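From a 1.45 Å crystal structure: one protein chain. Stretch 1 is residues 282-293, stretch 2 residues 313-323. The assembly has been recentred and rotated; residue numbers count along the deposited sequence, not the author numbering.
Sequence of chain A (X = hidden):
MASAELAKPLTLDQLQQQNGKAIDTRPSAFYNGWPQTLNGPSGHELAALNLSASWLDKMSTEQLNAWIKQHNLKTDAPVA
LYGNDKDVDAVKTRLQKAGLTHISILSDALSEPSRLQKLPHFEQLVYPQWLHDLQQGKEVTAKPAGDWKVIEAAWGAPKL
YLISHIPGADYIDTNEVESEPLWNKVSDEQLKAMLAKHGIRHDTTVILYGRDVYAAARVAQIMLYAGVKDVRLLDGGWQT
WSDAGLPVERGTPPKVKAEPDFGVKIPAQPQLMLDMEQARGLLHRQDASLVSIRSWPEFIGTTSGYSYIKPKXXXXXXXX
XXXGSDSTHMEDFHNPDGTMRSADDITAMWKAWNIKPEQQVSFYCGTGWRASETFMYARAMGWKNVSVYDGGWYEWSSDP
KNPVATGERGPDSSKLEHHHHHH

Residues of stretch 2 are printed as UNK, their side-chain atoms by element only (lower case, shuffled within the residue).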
# COMPACT_ATOMS: atom_id res chain seq x y z
N LEU A 282 7.97 -8.11 -21.23
CA LEU A 282 7.34 -8.92 -20.19
C LEU A 282 6.05 -9.59 -20.67
O LEU A 282 5.51 -10.45 -19.98
CB LEU A 282 6.99 -8.05 -18.98
CG LEU A 282 8.15 -7.31 -18.30
CD1 LEU A 282 7.60 -6.60 -17.05
CD2 LEU A 282 9.24 -8.26 -17.90
N LEU A 283 5.54 -9.13 -21.81
CA LEU A 283 4.27 -9.61 -22.34
C LEU A 283 4.34 -11.04 -22.88
O LEU A 283 5.41 -11.52 -23.30
CB LEU A 283 3.76 -8.68 -23.44
CG LEU A 283 3.53 -7.22 -23.02
CD1 LEU A 283 3.32 -6.34 -24.26
CD2 LEU A 283 2.35 -7.14 -22.10
N HIS A 284 3.19 -11.70 -22.80
CA HIS A 284 3.00 -13.06 -23.32
C HIS A 284 3.92 -14.08 -22.68
O HIS A 284 4.47 -14.95 -23.36
CB HIS A 284 3.10 -13.03 -24.84
CG HIS A 284 2.27 -11.95 -25.45
ND1 HIS A 284 2.82 -10.89 -26.13
CD2 HIS A 284 0.94 -11.72 -25.39
CE1 HIS A 284 1.85 -10.07 -26.50
NE2 HIS A 284 0.70 -10.55 -26.06
N ARG A 285 4.07 -13.99 -21.36
CA ARG A 285 4.95 -14.88 -20.61
C ARG A 285 4.26 -15.39 -19.37
O ARG A 285 3.35 -14.73 -18.84
CB ARG A 285 6.21 -14.15 -20.20
CG ARG A 285 7.15 -13.84 -21.38
CD ARG A 285 8.25 -12.85 -21.01
NE ARG A 285 9.17 -13.39 -20.02
CZ ARG A 285 10.15 -12.69 -19.46
NH1 ARG A 285 10.35 -11.43 -19.83
NH2 ARG A 285 10.93 -13.24 -18.54
N GLN A 286 4.73 -16.52 -18.88
CA GLN A 286 4.27 -17.07 -17.61
C GLN A 286 5.21 -16.69 -16.46
O GLN A 286 4.82 -16.73 -15.28
CB GLN A 286 4.10 -18.58 -17.72
CG GLN A 286 3.08 -18.98 -18.78
CD GLN A 286 1.68 -18.46 -18.48
OE1 GLN A 286 1.19 -18.56 -17.35
NE2 GLN A 286 1.03 -17.89 -19.50
N ASP A 287 6.46 -16.33 -16.79
CA ASP A 287 7.44 -15.92 -15.79
C ASP A 287 7.57 -14.39 -15.64
O ASP A 287 8.49 -13.90 -14.96
CB ASP A 287 8.82 -16.57 -16.08
CG ASP A 287 9.46 -16.06 -17.36
OD1 ASP A 287 8.74 -15.62 -18.26
OD2 ASP A 287 10.71 -16.11 -17.47
N ALA A 288 6.64 -13.66 -16.25
CA ALA A 288 6.60 -12.21 -16.15
C ALA A 288 5.19 -11.73 -16.39
O ALA A 288 4.42 -12.35 -17.11
CB ALA A 288 7.58 -11.57 -17.16
N SER A 289 4.85 -10.59 -15.78
CA SER A 289 3.58 -9.91 -15.99
C SER A 289 3.79 -8.43 -16.11
O SER A 289 4.53 -7.86 -15.31
CB SER A 289 2.65 -10.15 -14.81
OG SER A 289 2.15 -11.49 -14.80
N LEU A 290 3.14 -7.81 -17.10
CA LEU A 290 2.98 -6.37 -17.19
C LEU A 290 1.56 -6.12 -16.72
O LEU A 290 0.58 -6.63 -17.28
CB LEU A 290 3.21 -5.84 -18.61
CG LEU A 290 3.23 -4.33 -18.78
CD1 LEU A 290 4.27 -3.64 -17.88
CD2 LEU A 290 3.45 -4.00 -20.26
N VAL A 291 1.43 -5.34 -15.66
CA VAL A 291 0.19 -5.26 -14.88
C VAL A 291 -0.42 -3.88 -14.92
O VAL A 291 0.18 -2.88 -14.48
CB VAL A 291 0.44 -5.66 -13.42
CG1 VAL A 291 -0.82 -5.55 -12.62
CG2 VAL A 291 1.01 -7.06 -13.31
N SER A 292 -1.65 -3.78 -15.41
CA SER A 292 -2.39 -2.56 -15.48
C SER A 292 -3.09 -2.28 -14.16
O SER A 292 -3.99 -3.02 -13.73
CB SER A 292 -3.47 -2.67 -16.57
OG SER A 292 -4.25 -1.51 -16.59
N ILE A 293 -2.68 -1.18 -13.52
CA ILE A 293 -3.36 -0.64 -12.34
C ILE A 293 -4.22 0.52 -12.82
O ILE A 293 -3.99 1.68 -12.53
CB ILE A 293 -2.36 -0.25 -11.23
CG1 ILE A 293 -1.38 -1.40 -10.95
CG2 ILE A 293 -3.11 0.17 -9.96
CD1 ILE A 293 -2.07 -2.65 -10.47
N UNK A 313 -8.14 2.37 -24.59
CA UNK A 313 -7.77 0.99 -24.68
C UNK A 313 -6.72 0.70 -23.63
O UNK A 313 -6.48 1.52 -22.74
N UNK A 314 -6.11 -0.47 -23.80
CA UNK A 314 -5.15 -1.02 -22.89
C UNK A 314 -4.01 -1.67 -23.66
O UNK A 314 -4.16 -2.06 -24.82
o UNK A 314 -5.27 -1.15 -18.98
o UNK A 314 -3.60 -0.75 -20.30
c UNK A 314 -5.85 -2.08 -22.04
c UNK A 314 -4.60 -1.42 -19.98
c UNK A 314 -5.06 -2.57 -20.87
N UNK A 315 -2.86 -1.80 -23.00
CA UNK A 315 -1.72 -2.53 -23.55
C UNK A 315 -2.11 -3.98 -23.79
O UNK A 315 -2.55 -4.70 -22.87
c UNK A 315 -0.09 -0.98 -22.43
c UNK A 315 -0.49 -2.44 -22.62
c UNK A 315 1.20 -0.77 -21.68
c UNK A 315 0.67 -3.34 -23.15
N UNK A 316 -1.97 -4.43 -25.03
CA UNK A 316 -2.33 -5.80 -25.38
C UNK A 316 -1.40 -6.78 -24.68
O UNK A 316 -0.17 -6.67 -24.76
c UNK A 316 -2.26 -6.00 -26.90
N UNK A 317 -2.00 -7.74 -23.98
CA UNK A 317 -1.28 -8.71 -23.21
C UNK A 317 -1.11 -8.33 -21.74
O UNK A 317 -0.63 -9.15 -20.98
N UNK A 318 -1.47 -7.10 -21.37
CA UNK A 318 -1.34 -6.67 -19.98
C UNK A 318 -2.40 -7.35 -19.15
O UNK A 318 -3.53 -7.57 -19.60
c UNK A 318 -1.46 -5.14 -19.88
N UNK A 319 -2.02 -7.72 -17.93
CA UNK A 319 -2.92 -8.37 -17.00
C UNK A 319 -3.49 -7.35 -16.06
O UNK A 319 -2.77 -6.47 -15.60
n UNK A 319 1.59 -13.22 -16.94
c UNK A 319 0.50 -13.45 -17.65
n UNK A 319 -0.59 -12.69 -17.54
n UNK A 319 0.49 -14.48 -18.49
c UNK A 319 -0.72 -11.52 -16.66
c UNK A 319 -2.18 -9.47 -16.27
c UNK A 319 -1.77 -10.61 -17.21
N UNK A 320 -4.77 -7.44 -15.71
CA UNK A 320 -5.39 -6.45 -14.85
C UNK A 320 -4.98 -6.67 -13.42
O UNK A 320 -5.10 -7.77 -12.91
c UNK A 320 -7.60 -5.33 -14.25
c UNK A 320 -9.05 -4.00 -13.09
c UNK A 320 -6.91 -6.55 -14.89
n UNK A 320 -8.13 -3.22 -13.74
c UNK A 320 -8.74 -5.34 -13.39
c UNK A 320 -10.57 -5.99 -12.01
c UNK A 320 -10.10 -3.65 -12.26
c UNK A 320 -10.84 -4.66 -11.73
c UNK A 320 -7.28 -4.01 -14.43
c UNK A 320 -9.53 -6.35 -12.84
N UNK A 321 -4.52 -5.61 -12.76
CA UNK A 321 -4.10 -5.71 -11.36
C UNK A 321 -5.10 -5.24 -10.33
O UNK A 321 -4.78 -5.17 -9.15
N UNK A 322 -6.32 -4.91 -10.76
CA UNK A 322 -7.26 -4.14 -9.97
C UNK A 322 -6.74 -2.71 -9.74
O UNK A 322 -5.61 -2.38 -10.07
c UNK A 322 -7.64 -4.85 -8.66
c UNK A 322 -8.48 -6.07 -8.90
n UNK A 322 -9.32 -8.02 -9.45
n UNK A 322 -9.83 -6.12 -8.60
c UNK A 322 -10.30 -7.32 -8.93
c UNK A 322 -8.17 -7.26 -9.44
N UNK A 323 -7.60 -1.83 -9.23
CA UNK A 323 -7.24 -0.43 -9.01
C UNK A 323 -8.34 0.25 -8.20
O UNK A 323 -8.49 -0.02 -7.00
c UNK A 323 -6.97 0.30 -10.35
O HOH W 1 0.58 -11.46 -21.76
O HOH W 2 1.54 -9.56 -18.87

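Position 313 has no side-chain atoms, and nothing of stretch 1 lies close to it. Its phi/psi of 129/-167 would jam a CB against the carbonyl O of the residue before. It is Gly-313.

Position 314 carries three carbons, the third holding two oxygens. That is a carboxylate after two CH2 groups. One oxygen accepts a hydrogen bond from Ser-292 OG. The residue is Glu-314; its OE1 is 2.6 Å from Ser-292 OG. Glu-314 OE2 accepts a hydrogen bond from the N of position 315.

Position 315 has four carbons, forked at the first, with one arm two carbons long. The short arm packs on Leu-290 and Leu-283. This beta-branched pattern is Ile-315. Its CG2 lies 4.1 Å from Leu-290 CD2 and 4.2 Å from Leu-283 CD1.

Position 316 has a single side-chain carbon. The CA-to-CB bond points sideways, and CB is 5.5 Å from His-284 NE2. It is Ala-316. Its backbone comes closer: Ala-316 O is 3.5 Å from Leu-283 CD1.

Position 317 has no side chain. An ideal CB would sit 2.8 Å from His-284 NE2, a clash, and the backbone angles of 93/-8 by themselves call for glycine. It is Gly-317, inside a type II turn from Ile-315 to position 318. Water 1 donates to Gly-317 O at 2.7 Å and accepts from His-284 N at 2.8 Å, so it bridges the two backbones.

Position 318 has one side-chain carbon; this CB lies 3.6 Å from Leu-290 O. It is Ala-318. Its N closes the turn by bonding Ile-315 O at 3.0 Å.

Position 319 has three carbons, a nitrogen, then a carbon bearing two more nitrogens. These terminal nitrogens donate to Arg-285 O and one also to Ser-289 OG. This guanidinium identifies Arg-319. Its NH2 is 2.9 Å and its NH1 3.0 Å from Arg-285 O. Arg-319 NH1 is 2.8 Å from Ser-289 OG.

Position 320 has one carbon followed by fused five- and six-membered rings with eight carbons and one nitrogen. A ring carbon is near Ser-292 O. It is Trp-320; its CD1 is 3.5 Å from Ser-292 O.

Position 321 has no side chain. An ideal CB would lie 2.5 Å from Ile-293 CD1 and 2.5 Å from Val-291 CG1, both clashes. It is Gly-321.

Position 322 has one carbon and a five-membered ring of three carbons and two nitrogens. Its CA-to-CB bond points away from stretch 1. It is His-322.

Position 323 has one carbon, directed toward stretch 1; this CB is 3.9 Å from Ile-293 CG2. It is Ala-323.

The contact is built on a short parallel pairing of strands. Arg-319 N donates to Leu-290 O at 2.9 Å, Ser-292 N to Arg-319 O at 2.9 Å, and Gly-321 N to Ser-292 O at 2.8 Å. Val-291 and Arg-319 share one face, Ser-292 and Trp-320 the other. The guanidinium ties the loop at Arg-285 to the strand at Ser-289. Arg-319 has the largest area covered by the other stretch, 135 Å².

Stretch 2, residues 313-323: GEIAGARWGHA
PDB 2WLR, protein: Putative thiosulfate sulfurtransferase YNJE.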